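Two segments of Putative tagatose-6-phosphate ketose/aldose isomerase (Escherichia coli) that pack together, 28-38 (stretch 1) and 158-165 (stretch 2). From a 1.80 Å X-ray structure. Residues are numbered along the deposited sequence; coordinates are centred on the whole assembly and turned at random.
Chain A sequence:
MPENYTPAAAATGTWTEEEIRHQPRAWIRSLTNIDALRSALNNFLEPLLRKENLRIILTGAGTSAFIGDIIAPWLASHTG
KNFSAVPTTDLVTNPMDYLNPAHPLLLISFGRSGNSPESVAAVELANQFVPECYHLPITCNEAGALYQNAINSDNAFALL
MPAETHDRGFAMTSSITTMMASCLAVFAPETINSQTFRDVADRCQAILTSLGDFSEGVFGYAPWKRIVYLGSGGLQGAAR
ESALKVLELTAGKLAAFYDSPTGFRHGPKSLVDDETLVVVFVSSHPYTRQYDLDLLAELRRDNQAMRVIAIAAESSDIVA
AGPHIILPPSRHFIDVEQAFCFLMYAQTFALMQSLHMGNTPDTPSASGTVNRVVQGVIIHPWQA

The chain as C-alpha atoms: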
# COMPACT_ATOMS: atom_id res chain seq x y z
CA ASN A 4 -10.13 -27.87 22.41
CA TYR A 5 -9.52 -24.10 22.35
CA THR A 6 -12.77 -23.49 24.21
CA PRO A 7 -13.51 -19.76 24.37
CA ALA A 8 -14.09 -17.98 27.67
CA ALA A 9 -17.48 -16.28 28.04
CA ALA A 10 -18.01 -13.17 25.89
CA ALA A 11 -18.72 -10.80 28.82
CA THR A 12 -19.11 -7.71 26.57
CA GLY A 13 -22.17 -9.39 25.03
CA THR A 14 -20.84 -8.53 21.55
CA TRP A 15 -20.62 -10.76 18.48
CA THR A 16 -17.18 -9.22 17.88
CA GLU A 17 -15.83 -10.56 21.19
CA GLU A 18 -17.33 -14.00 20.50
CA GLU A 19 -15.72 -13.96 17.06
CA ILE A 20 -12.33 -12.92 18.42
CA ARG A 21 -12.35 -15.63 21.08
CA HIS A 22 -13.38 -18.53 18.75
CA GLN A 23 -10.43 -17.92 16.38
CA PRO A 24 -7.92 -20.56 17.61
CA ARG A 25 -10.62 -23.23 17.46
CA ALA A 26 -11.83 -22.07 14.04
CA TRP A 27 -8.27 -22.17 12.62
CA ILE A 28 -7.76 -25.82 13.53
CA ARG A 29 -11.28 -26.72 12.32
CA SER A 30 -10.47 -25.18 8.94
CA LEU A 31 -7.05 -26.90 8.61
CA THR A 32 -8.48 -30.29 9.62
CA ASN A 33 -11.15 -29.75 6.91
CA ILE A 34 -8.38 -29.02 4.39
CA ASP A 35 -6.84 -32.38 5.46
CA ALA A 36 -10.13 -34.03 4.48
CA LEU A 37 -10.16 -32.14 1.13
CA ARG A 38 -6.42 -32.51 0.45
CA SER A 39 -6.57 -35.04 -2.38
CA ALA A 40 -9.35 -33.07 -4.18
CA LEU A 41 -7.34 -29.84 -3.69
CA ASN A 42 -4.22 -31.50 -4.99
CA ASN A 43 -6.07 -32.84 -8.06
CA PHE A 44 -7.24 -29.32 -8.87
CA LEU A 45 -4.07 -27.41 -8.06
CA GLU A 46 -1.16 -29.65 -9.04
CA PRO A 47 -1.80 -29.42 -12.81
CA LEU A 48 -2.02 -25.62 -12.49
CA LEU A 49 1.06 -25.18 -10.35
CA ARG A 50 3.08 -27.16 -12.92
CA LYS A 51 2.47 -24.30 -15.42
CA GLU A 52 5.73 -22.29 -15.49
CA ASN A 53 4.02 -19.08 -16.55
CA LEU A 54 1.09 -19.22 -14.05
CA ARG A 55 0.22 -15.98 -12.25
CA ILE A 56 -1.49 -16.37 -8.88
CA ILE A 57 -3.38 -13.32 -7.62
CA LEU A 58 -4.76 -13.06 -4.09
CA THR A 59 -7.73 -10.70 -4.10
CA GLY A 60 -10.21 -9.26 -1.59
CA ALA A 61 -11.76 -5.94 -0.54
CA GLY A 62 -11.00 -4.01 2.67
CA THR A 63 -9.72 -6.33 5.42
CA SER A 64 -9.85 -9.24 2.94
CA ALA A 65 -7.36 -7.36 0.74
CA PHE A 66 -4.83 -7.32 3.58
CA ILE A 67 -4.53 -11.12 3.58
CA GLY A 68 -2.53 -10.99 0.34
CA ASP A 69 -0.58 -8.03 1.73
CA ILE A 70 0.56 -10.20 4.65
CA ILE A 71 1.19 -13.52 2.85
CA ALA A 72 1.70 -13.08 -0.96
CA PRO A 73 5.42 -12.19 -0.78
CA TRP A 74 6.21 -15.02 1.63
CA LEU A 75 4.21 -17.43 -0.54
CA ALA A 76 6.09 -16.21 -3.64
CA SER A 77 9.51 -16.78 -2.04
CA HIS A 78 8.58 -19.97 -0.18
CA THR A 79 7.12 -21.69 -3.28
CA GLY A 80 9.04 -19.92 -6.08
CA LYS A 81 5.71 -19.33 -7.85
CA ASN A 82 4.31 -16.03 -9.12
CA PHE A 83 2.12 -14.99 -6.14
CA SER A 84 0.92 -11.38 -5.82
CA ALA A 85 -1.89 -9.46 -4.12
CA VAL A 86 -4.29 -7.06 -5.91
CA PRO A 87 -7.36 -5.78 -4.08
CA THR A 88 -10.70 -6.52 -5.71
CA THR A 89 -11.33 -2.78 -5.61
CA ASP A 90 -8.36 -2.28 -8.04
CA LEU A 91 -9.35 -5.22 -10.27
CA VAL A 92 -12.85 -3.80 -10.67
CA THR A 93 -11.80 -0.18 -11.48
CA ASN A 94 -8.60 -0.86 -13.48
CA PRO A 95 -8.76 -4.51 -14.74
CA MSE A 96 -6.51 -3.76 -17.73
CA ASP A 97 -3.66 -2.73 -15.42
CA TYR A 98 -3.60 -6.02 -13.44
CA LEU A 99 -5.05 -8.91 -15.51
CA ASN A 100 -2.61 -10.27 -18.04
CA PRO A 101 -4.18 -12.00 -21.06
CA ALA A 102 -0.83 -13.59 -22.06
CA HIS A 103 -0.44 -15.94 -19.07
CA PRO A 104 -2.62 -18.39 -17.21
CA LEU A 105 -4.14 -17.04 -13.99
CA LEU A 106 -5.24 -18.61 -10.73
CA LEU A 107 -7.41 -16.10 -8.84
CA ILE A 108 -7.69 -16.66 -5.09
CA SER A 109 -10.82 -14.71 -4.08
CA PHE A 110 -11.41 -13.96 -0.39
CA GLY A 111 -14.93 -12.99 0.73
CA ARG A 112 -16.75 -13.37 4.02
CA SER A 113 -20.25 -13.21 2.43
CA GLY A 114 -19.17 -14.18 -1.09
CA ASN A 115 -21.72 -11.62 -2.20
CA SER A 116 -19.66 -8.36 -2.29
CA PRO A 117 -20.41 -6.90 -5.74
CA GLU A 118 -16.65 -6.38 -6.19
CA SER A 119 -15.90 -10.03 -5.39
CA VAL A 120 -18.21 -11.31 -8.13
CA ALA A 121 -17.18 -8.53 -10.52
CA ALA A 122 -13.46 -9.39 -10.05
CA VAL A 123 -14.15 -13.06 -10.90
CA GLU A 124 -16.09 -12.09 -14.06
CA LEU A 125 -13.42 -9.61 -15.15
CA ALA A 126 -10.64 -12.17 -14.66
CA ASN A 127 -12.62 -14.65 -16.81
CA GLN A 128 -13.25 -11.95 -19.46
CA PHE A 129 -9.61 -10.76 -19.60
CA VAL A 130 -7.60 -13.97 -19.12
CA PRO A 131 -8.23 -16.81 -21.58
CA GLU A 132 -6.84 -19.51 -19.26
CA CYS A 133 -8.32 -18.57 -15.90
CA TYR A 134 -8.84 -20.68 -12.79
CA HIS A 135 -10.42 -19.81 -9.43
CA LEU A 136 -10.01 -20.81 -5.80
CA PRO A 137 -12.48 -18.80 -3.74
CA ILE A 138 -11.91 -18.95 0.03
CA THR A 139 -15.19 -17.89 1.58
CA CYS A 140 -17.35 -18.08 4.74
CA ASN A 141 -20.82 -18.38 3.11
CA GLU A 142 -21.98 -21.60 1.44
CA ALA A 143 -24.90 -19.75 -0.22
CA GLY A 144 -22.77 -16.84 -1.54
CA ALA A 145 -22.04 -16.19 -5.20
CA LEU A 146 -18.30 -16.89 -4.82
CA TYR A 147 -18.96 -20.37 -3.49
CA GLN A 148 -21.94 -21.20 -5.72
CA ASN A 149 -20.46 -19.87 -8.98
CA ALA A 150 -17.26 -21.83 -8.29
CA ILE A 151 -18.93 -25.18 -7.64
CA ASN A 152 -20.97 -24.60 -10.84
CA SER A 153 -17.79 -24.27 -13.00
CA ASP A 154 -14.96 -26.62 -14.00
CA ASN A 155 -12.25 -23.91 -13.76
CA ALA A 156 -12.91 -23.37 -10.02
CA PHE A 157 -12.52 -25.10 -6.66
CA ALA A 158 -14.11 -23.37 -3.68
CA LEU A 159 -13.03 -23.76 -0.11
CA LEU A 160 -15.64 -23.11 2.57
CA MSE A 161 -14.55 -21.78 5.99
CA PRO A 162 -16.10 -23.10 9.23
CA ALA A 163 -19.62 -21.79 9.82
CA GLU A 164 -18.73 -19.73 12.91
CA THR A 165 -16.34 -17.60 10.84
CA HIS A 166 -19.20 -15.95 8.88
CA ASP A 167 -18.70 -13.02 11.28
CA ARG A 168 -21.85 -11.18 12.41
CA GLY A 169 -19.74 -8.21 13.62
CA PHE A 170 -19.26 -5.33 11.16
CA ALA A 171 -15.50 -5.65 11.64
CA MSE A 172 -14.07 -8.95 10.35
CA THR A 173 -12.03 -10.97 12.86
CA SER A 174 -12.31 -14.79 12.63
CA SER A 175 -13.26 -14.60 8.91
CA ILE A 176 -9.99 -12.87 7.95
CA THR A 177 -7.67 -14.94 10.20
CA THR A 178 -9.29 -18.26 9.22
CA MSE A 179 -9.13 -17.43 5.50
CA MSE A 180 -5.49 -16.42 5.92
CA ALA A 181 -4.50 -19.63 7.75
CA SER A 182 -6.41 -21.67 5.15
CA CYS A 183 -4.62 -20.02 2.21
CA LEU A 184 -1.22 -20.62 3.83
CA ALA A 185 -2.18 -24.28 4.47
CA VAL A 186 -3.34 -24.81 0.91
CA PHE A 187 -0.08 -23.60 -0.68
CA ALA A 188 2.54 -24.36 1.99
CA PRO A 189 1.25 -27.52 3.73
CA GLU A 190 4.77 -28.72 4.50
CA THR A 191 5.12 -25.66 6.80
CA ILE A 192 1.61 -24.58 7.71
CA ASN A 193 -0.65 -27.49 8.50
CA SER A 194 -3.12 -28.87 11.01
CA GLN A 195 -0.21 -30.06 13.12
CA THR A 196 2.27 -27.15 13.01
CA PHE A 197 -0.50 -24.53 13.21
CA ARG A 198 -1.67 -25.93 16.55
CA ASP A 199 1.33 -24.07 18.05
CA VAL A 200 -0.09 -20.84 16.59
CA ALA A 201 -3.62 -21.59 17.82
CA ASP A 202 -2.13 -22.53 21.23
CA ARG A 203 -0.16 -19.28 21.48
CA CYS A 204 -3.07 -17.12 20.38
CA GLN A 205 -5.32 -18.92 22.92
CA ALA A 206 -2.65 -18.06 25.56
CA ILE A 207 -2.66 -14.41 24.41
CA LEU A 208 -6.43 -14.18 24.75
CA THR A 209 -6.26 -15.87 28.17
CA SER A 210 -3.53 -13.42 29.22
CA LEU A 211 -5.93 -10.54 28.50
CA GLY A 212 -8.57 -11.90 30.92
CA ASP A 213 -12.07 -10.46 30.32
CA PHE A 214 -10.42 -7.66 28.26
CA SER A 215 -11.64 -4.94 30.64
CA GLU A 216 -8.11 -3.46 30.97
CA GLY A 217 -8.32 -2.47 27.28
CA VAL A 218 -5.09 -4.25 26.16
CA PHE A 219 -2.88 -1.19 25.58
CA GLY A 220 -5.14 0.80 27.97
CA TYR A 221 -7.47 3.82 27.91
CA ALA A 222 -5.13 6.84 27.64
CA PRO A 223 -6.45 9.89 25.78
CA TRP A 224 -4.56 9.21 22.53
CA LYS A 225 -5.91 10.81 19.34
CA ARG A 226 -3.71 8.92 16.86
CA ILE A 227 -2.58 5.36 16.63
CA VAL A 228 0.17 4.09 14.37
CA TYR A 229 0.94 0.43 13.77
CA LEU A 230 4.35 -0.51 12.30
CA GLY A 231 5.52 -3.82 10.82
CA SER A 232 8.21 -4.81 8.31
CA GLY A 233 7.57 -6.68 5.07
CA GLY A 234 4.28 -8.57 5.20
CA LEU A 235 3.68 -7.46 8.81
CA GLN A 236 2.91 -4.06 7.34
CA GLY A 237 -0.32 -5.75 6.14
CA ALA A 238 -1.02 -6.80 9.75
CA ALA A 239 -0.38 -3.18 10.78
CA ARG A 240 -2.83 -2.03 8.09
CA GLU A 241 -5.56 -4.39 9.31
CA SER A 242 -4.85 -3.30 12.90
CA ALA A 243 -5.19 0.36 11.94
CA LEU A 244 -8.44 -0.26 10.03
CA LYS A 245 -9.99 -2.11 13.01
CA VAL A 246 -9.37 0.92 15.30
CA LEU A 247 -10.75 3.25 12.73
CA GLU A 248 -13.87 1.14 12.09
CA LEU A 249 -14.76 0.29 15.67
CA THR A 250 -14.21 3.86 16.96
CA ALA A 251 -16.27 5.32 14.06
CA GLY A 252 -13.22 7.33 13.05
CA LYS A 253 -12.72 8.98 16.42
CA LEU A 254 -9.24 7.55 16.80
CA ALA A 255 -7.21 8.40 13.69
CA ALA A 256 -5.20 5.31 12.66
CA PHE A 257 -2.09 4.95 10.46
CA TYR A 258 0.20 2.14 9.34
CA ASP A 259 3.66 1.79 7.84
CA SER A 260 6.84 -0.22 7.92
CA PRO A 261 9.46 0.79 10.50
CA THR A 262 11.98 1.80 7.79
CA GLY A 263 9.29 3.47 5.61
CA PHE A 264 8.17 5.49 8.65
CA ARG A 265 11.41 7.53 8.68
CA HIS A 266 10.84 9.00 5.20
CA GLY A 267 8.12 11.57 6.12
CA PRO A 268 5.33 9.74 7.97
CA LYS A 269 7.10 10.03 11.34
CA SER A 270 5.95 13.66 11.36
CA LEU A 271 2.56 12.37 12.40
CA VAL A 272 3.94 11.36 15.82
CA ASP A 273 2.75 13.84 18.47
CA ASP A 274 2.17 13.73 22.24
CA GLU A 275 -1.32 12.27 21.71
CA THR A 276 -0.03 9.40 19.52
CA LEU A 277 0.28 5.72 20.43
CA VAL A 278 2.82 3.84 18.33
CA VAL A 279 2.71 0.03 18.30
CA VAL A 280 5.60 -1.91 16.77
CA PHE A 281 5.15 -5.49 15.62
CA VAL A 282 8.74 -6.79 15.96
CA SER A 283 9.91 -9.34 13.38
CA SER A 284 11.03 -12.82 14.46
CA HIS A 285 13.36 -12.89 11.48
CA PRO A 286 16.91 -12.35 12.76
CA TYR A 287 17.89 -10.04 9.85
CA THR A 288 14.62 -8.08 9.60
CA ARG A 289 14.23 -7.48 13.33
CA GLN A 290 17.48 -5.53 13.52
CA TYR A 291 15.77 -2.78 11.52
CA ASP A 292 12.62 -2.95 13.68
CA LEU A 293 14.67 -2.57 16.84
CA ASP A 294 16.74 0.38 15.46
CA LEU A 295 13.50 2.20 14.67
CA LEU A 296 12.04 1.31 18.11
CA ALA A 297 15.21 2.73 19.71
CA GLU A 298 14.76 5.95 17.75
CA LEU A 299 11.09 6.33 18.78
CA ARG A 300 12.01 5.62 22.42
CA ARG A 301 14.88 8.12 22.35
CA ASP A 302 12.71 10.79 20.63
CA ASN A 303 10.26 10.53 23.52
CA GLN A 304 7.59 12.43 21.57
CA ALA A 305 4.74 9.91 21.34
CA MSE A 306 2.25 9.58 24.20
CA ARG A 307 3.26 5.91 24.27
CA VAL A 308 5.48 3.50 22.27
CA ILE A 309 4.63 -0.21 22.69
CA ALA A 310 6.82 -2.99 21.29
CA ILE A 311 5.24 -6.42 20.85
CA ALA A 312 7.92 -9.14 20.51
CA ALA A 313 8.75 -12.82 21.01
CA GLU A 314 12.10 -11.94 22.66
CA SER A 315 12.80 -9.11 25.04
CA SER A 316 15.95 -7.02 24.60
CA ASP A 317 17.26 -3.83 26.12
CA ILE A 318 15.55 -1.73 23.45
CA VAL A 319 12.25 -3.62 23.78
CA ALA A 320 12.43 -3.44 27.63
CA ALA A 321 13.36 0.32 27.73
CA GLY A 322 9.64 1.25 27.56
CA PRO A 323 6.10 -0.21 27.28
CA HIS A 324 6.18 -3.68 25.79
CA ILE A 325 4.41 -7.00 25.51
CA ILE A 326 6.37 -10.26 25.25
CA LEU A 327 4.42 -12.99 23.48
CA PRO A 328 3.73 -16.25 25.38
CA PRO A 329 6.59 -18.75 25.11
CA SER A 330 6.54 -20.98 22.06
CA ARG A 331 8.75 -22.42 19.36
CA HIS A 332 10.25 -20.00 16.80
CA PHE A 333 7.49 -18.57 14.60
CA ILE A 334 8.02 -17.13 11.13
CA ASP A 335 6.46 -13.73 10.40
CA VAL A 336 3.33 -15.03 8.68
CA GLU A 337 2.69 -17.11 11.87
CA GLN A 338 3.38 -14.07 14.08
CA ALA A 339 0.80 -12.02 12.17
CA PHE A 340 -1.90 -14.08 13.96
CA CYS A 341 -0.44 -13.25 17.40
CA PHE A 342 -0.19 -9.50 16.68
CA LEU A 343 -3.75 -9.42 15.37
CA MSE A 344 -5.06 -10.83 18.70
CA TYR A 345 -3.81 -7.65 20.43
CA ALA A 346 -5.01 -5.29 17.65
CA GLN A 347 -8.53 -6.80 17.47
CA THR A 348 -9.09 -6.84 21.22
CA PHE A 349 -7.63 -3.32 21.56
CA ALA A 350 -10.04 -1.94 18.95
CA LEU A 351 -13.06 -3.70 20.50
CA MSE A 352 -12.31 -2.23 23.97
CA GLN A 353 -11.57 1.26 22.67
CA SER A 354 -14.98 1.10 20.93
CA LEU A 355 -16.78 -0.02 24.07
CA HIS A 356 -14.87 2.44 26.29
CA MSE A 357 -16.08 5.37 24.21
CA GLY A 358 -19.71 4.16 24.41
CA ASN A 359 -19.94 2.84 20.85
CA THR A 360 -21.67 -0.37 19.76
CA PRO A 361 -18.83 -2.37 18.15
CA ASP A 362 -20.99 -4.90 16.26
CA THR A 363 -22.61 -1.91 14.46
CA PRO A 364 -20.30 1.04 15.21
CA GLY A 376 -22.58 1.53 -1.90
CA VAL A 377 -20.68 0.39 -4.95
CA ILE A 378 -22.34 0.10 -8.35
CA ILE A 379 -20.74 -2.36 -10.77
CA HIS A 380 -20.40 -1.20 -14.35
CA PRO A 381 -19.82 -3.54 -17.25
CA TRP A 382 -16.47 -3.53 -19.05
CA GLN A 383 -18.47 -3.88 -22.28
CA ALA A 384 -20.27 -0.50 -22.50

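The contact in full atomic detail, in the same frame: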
# COMPACT_ATOMS: atom_id res chain seq x y z
N ILE A 28 -8.05 -24.39 13.54
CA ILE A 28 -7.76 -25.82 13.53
C ILE A 28 -8.89 -26.62 12.85
O ILE A 28 -8.62 -27.54 12.11
CB ILE A 28 -7.38 -26.33 14.94
CG1 ILE A 28 -6.16 -25.57 15.44
CG2 ILE A 28 -7.05 -27.81 14.91
CD1 ILE A 28 -5.03 -25.46 14.40
N ARG A 29 -10.14 -26.19 13.04
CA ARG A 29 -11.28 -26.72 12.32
C ARG A 29 -11.08 -26.55 10.82
O ARG A 29 -11.29 -27.50 10.07
CB ARG A 29 -12.57 -26.03 12.78
CG ARG A 29 -13.21 -26.73 13.96
CD ARG A 29 -14.25 -25.89 14.68
NE ARG A 29 -15.35 -25.38 13.86
CZ ARG A 29 -16.38 -26.08 13.42
NH1 ARG A 29 -17.34 -25.48 12.73
NH2 ARG A 29 -16.45 -27.40 13.61
N SER A 30 -10.62 -25.38 10.38
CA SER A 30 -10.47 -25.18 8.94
C SER A 30 -9.35 -26.08 8.38
O SER A 30 -9.52 -26.70 7.31
CB SER A 30 -10.20 -23.73 8.57
OG SER A 30 -10.36 -23.62 7.17
N LEU A 31 -8.22 -26.13 9.08
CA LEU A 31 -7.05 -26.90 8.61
C LEU A 31 -7.30 -28.41 8.63
O LEU A 31 -6.85 -29.12 7.73
CB LEU A 31 -5.79 -26.53 9.41
CG LEU A 31 -5.00 -25.32 8.85
CD1 LEU A 31 -5.90 -24.13 8.50
CD2 LEU A 31 -3.84 -24.90 9.77
N THR A 32 -8.04 -28.89 9.63
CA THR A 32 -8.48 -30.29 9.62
C THR A 32 -9.47 -30.57 8.46
O THR A 32 -9.42 -31.62 7.84
CB THR A 32 -8.98 -30.80 11.05
OG1 THR A 32 -10.13 -30.09 11.45
CG2 THR A 32 -7.94 -30.53 12.09
N ASN A 33 -10.33 -29.61 8.12
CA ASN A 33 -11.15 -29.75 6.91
C ASN A 33 -10.32 -29.85 5.62
O ASN A 33 -10.62 -30.63 4.71
CB ASN A 33 -12.13 -28.61 6.79
CG ASN A 33 -13.17 -28.85 5.74
OD1 ASN A 33 -13.86 -29.88 5.77
ND2 ASN A 33 -13.27 -27.93 4.77
N ILE A 34 -9.29 -29.02 5.53
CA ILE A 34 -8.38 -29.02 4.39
C ILE A 34 -7.72 -30.41 4.30
O ILE A 34 -7.58 -30.96 3.21
CB ILE A 34 -7.36 -27.86 4.52
CG1 ILE A 34 -8.05 -26.52 4.26
CG2 ILE A 34 -6.13 -28.07 3.59
CD1 ILE A 34 -7.13 -25.29 4.53
N ASP A 35 -7.38 -31.00 5.45
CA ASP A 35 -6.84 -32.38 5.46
C ASP A 35 -7.79 -33.33 4.77
O ASP A 35 -7.36 -34.18 3.97
CB ASP A 35 -6.56 -32.90 6.88
CG ASP A 35 -5.41 -32.17 7.56
OD1 ASP A 35 -4.49 -31.70 6.87
OD2 ASP A 35 -5.40 -32.09 8.79
N ALA A 36 -9.08 -33.20 5.07
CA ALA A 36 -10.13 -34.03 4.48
C ALA A 36 -10.26 -33.81 2.96
O ALA A 36 -10.52 -34.75 2.22
CB ALA A 36 -11.45 -33.77 5.17
N LEU A 37 -10.05 -32.56 2.53
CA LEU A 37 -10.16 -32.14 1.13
C LEU A 37 -8.84 -32.20 0.36
O LEU A 37 -8.80 -31.86 -0.83
CB LEU A 37 -10.69 -30.69 1.07
CG LEU A 37 -12.18 -30.45 1.20
CD1 LEU A 37 -12.79 -31.36 2.26
CD2 LEU A 37 -12.42 -28.98 1.55
N ARG A 38 -7.77 -32.65 1.02
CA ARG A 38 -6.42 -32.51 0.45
C ARG A 38 -6.29 -33.13 -0.94
O ARG A 38 -5.69 -32.54 -1.85
CB ARG A 38 -5.40 -33.13 1.38
CG ARG A 38 -3.97 -32.78 1.12
CD ARG A 38 -3.64 -31.35 1.59
NE ARG A 38 -3.36 -30.50 0.47
CZ ARG A 38 -3.00 -29.22 0.56
NH1 ARG A 38 -2.73 -28.55 -0.54
NH2 ARG A 38 -2.90 -28.61 1.73
N ALA A 158 -13.82 -24.28 -4.78
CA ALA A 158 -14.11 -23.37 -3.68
C ALA A 158 -13.88 -24.06 -2.36
O ALA A 158 -14.21 -25.23 -2.16
CB ALA A 158 -15.51 -22.89 -3.75
N LEU A 159 -13.31 -23.29 -1.44
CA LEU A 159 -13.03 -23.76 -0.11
C LEU A 159 -13.90 -22.98 0.89
O LEU A 159 -13.80 -21.75 1.01
CB LEU A 159 -11.55 -23.61 0.15
CG LEU A 159 -10.94 -24.09 1.43
CD1 LEU A 159 -11.28 -25.58 1.68
CD2 LEU A 159 -9.41 -23.84 1.29
N LEU A 160 -14.73 -23.70 1.60
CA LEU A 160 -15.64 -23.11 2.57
C LEU A 160 -15.02 -23.07 3.96
O LEU A 160 -14.48 -24.09 4.43
CB LEU A 160 -16.94 -23.93 2.59
CG LEU A 160 -18.13 -23.35 3.35
CD1 LEU A 160 -18.59 -22.01 2.75
CD2 LEU A 160 -19.28 -24.40 3.36
N MSE A 161 -15.12 -21.93 4.64
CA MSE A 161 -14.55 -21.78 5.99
C MSE A 161 -15.57 -22.35 6.99
O MSE A 161 -16.75 -22.55 6.61
CB MSE A 161 -14.27 -20.31 6.29
CG MSE A 161 -13.26 -19.66 5.39
SE MSE A 161 -11.50 -20.52 5.49
CE MSE A 161 -11.61 -21.88 4.06
N PRO A 162 -15.14 -22.65 8.23
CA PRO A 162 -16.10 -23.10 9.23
C PRO A 162 -17.23 -22.09 9.46
O PRO A 162 -17.02 -20.88 9.36
CB PRO A 162 -15.25 -23.32 10.49
CG PRO A 162 -13.83 -23.54 9.91
CD PRO A 162 -13.77 -22.62 8.77
N ALA A 163 -18.41 -22.60 9.73
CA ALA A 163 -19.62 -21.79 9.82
C ALA A 163 -19.51 -20.61 10.78
O ALA A 163 -20.02 -19.53 10.49
CB ALA A 163 -20.81 -22.65 10.19
N GLU A 164 -18.84 -20.80 11.92
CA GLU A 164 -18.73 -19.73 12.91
C GLU A 164 -17.92 -18.53 12.44
O GLU A 164 -18.00 -17.46 13.05
CB GLU A 164 -18.14 -20.22 14.24
CG GLU A 164 -16.62 -20.59 14.24
CD GLU A 164 -16.34 -22.01 13.82
OE1 GLU A 164 -17.14 -22.58 13.06
OE2 GLU A 164 -15.30 -22.57 14.27
N THR A 165 -17.17 -18.69 11.36
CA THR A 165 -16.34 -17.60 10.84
C THR A 165 -17.09 -16.67 9.88
O THR A 165 -16.50 -15.72 9.39
CB THR A 165 -15.04 -18.11 10.16
OG1 THR A 165 -15.36 -18.75 8.90
CG2 THR A 165 -14.28 -19.06 11.07
O HOH W 1 -12.45 -24.98 6.03

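Residues 28-38 form part of a longer helix that packs one side against residues 158-165, a short strand at L159 and L160 that runs through M161 and P162 into a 3-10 segment. The two stretches bury 372 Å² between them, counted over both sides, and the residues that make the contact, R29, S30, N33, I34 and L37, follow the spacing of a helix face. I28 points away and takes no part.

R29 anchors the polar end. Its CA-to-CB bond points toward stretch 2, and the extended chi2 (t) followed by chi3 near 55° carries the guanidinium to E164. The salt bridge has two hydrogen bonds: R29 NE donates to E164 OE2 at 2.8 Å and R29 NH1 donates to E164 OE1 at 2.9 Å. The carboxylate meets the guanidinium at its edge, near its plane, so that two N-H groups face the two oxygens. R29 NH1 also lies 3.7 Å from P162 CB; the length of the arginine side chain lets its guanidinium reach the acid while NH1 lies beside the proline. R29 itself is exposed.

S30 sits where the backbones come nearest, its CA 6.0 Å from P162 CA. The serine side chain is small, and the approach is close: S30 CB is 3.7 Å from P162 CD, and S30 N is 3.7 Å from P162 CG. S30 OG, with chi1 in t, lies 3.7 Å from SE of selenomethionine M161, whose CB points away from the helix although the end of the side chain comes nearer. The same hydroxyl is hydrogen-bonded to a water, S30 OG to the water O at 2.7 Å. That water donates to the backbone carbonyl, with 2.7 Å between its O and L160 O, and accepts a weak bond from the next contact residue, N33 ND2 to water O at 3.3 Å.

N33 points toward stretch 2, its ND2 4.0 Å from L160 O and 4.4 Å from L159 CD1, so the amide lies between the water-mediated polar contacts and the apolar ones that follow.

From I34 onward the contact is apolar and centres on L159. I34 starts sideways, but its extended chi2 (t) brings CD1 to 4.2 Å from L159 CD2. L37 points toward the strand and places CD2 3.6 Å from L159 CD1. L159 itself leaves its backbone sideways, and its branched end reaches both helix residues, with CD1 lying against L37 and I34 alike. I34 and L159 are buried, as befits their hydrocarbon side chains, while L37 remains partly exposed.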